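N-terminal acetyltransferase-like protein (Chaetomium thermophilum, PDB 5NNP) probably serves as the TPR-repeat auxiliary subunit of an N-terminal acetyltransferase complex of the NatA type. Local coordinates at residues F468-T473 and L478-D483. Residues are numbered along the deposited sequence; the frame is centred on the assembly and turned at random.
Sequences FTRAET and LADLTD
D480 reaches R470 with both carboxylate oxygens, one for the backbone and one for the side chain. R470 N donates to D480 OD2 at 3.2 Å with an N-H...O angle of 158°, arriving from above the carboxylate plane. The salt bridge, R470 NH2 to D480 OD1 at 3.0 Å, is purely electrostatic: the oxygen lies over one guanidinium face, near its rim, and the two planes stand 89° apart. Extending CG of D480 anti to its own backbone N (chi1 -170°) carries the carboxylate from the helix to the start of the type I beta turn R470 to T473. That turn has a brace of its own, since T473 OG1 donates to R470 O at 3.0 Å. Apolar contacts flank the polar pair: T473 CG2 meets A479 CB at 4.0 Å, and T469 CG2 crosses L481 at about a right angle, 3.8 Å from its CG. Without the carboxylate, as with an alanine at D480, R470 N would probably lose this acceptor and the guanidinium its facing charge. A helix side chain thus fastens the preceding interhelical loop, after helix 458-465, within the all-helical, TPR-related auxiliary-subunit region; L481 of helix 476-483 also packs on R442 of helix 442-454 and F489 of helix 487-499.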
loop_
_atom_site.group_PDB
_atom_site.type_symbol
_atom_site.label_atom_id
_atom_site.label_comp_id
_atom_site.label_asym_id
_atom_site.label_seq_id
_atom_site.Cartn_x
_atom_site.Cartn_y
_atom_site.Cartn_z
ATOM N N PHE A 468 -17.780 13.554 10.335
ATOM C CA PHE A 468 -16.623 12.844 10.897
ATOM C C PHE A 468 -15.253 13.483 10.654
ATOM O O PHE A 468 -14.271 13.015 11.214
ATOM C CB PHE A 468 -16.601 11.404 10.391
ATOM C CG PHE A 468 -17.570 10.507 11.106
ATOM C CD1 PHE A 468 -18.919 10.543 10.798
ATOM C CD2 PHE A 468 -17.134 9.640 12.101
ATOM C CE1 PHE A 468 -19.828 9.720 11.463
ATOM C CE2 PHE A 468 -18.019 8.822 12.772
ATOM C CZ PHE A 468 -19.376 8.863 12.461
ATOM N N THR A 469 -15.184 14.551 9.857
ATOM C CA THR A 469 -13.929 15.280 9.620
ATOM C C THR A 469 -13.680 16.288 10.731
ATOM O O THR A 469 -14.633 16.809 11.299
ATOM C CB THR A 469 -13.938 16.020 8.265
ATOM O OG1 THR A 469 -15.000 16.984 8.251
ATOM C CG2 THR A 469 -14.096 15.045 7.112
ATOM N N ARG A 470 -12.414 16.568 11.039
ATOM C CA ARG A 470 -12.095 17.452 12.166
ATOM C C ARG A 470 -12.756 18.812 11.976
ATOM O O ARG A 470 -12.714 19.378 10.888
ATOM C CB ARG A 470 -10.577 17.586 12.356
ATOM C CG ARG A 470 -9.954 16.294 12.880
ATOM C CD ARG A 470 -8.470 16.413 13.257
ATOM N NE ARG A 470 -7.579 16.463 12.093
ATOM C CZ ARG A 470 -7.275 15.424 11.312
ATOM N NH1 ARG A 470 -7.797 14.225 11.537
ATOM N NH2 ARG A 470 -6.450 15.592 10.287
ATOM N N ALA A 471 -13.372 19.310 13.046
ATOM C CA ALA A 471 -14.357 20.378 12.948
ATOM C C ALA A 471 -13.829 21.706 12.411
ATOM O O ALA A 471 -14.330 22.229 11.407
ATOM C CB ALA A 471 -14.999 20.596 14.301
ATOM N N GLU A 472 -12.830 22.268 13.077
ATOM C CA GLU A 472 -12.405 23.619 12.728
ATOM C C GLU A 472 -11.258 23.623 11.718
ATOM O O GLU A 472 -10.491 24.582 11.633
ATOM C CB GLU A 472 -12.037 24.408 14.000
ATOM C CG GLU A 472 -13.230 25.154 14.604
ATOM C CD GLU A 472 -12.955 25.768 15.970
ATOM O OE1 GLU A 472 -12.333 26.854 16.036
ATOM O OE2 GLU A 472 -13.388 25.173 16.981
ATOM N N THR A 473 -11.157 22.540 10.950
ATOM C CA THR A 473 -10.241 22.482 9.816
ATOM C C THR A 473 -10.570 23.620 8.873
ATOM O O THR A 473 -11.737 23.918 8.638
ATOM C CB THR A 473 -10.336 21.142 9.043
ATOM O OG1 THR A 473 -9.958 20.056 9.898
ATOM C CG2 THR A 473 -9.428 21.166 7.805
ATOM N N LEU A 478 -13.542 18.966 2.916
ATOM C CA LEU A 478 -12.737 18.633 1.745
ATOM C C LEU A 478 -11.253 18.775 2.042
ATOM O O LEU A 478 -10.446 17.955 1.600
ATOM C CB LEU A 478 -13.113 19.509 0.551
ATOM C CG LEU A 478 -12.355 19.193 -0.742
ATOM C CD1 LEU A 478 -12.527 17.730 -1.127
ATOM C CD2 LEU A 478 -12.803 20.085 -1.879
ATOM N N ALA A 479 -10.896 19.813 2.798
ATOM C CA ALA A 479 -9.493 20.056 3.127
ATOM C C ALA A 479 -8.971 18.944 4.025
ATOM O O ALA A 479 -7.849 18.440 3.840
ATOM C CB ALA A 479 -9.319 21.408 3.802
ATOM N N ASP A 480 -9.786 18.567 5.008
ATOM C CA ASP A 480 -9.360 17.553 5.943
ATOM C C ASP A 480 -9.206 16.232 5.189
ATOM O O ASP A 480 -8.210 15.526 5.354
ATOM C CB ASP A 480 -10.341 17.425 7.105
ATOM C CG ASP A 480 -9.796 16.557 8.221
ATOM O OD1 ASP A 480 -8.628 16.792 8.621
ATOM O OD2 ASP A 480 -10.513 15.630 8.674
ATOM N N LEU A 481 -10.171 15.921 4.327
ATOM C CA LEU A 481 -10.126 14.669 3.585
ATOM C C LEU A 481 -8.922 14.623 2.639
ATOM O O LEU A 481 -8.304 13.574 2.448
ATOM C CB LEU A 481 -11.433 14.463 2.817
ATOM C CG LEU A 481 -12.662 14.129 3.673
ATOM C CD1 LEU A 481 -13.930 14.216 2.835
ATOM C CD2 LEU A 481 -12.532 12.748 4.305
ATOM N N THR A 482 -8.587 15.766 2.055
ATOM C CA THR A 482 -7.417 15.879 1.194
ATOM C C THR A 482 -6.150 15.640 1.990
ATOM O O THR A 482 -5.317 14.828 1.617
ATOM C CB THR A 482 -7.340 17.262 0.545
ATOM O OG1 THR A 482 -8.509 17.489 -0.262
ATOM C CG2 THR A 482 -6.101 17.368 -0.321
ATOM N N ASP A 483 -6.018 16.382 3.084
ATOM C CA ASP A 483 -4.967 16.188 4.080
ATOM C C ASP A 483 -4.749 14.726 4.480
ATOM O O ASP A 483 -3.622 14.247 4.535
ATOM C CB ASP A 483 -5.317 16.997 5.327
ATOM C CG ASP A 483 -4.267 18.009 5.685
ATOM O OD1 ASP A 483 -3.254 17.605 6.302
ATOM O OD2 ASP A 483 -4.475 19.207 5.373
#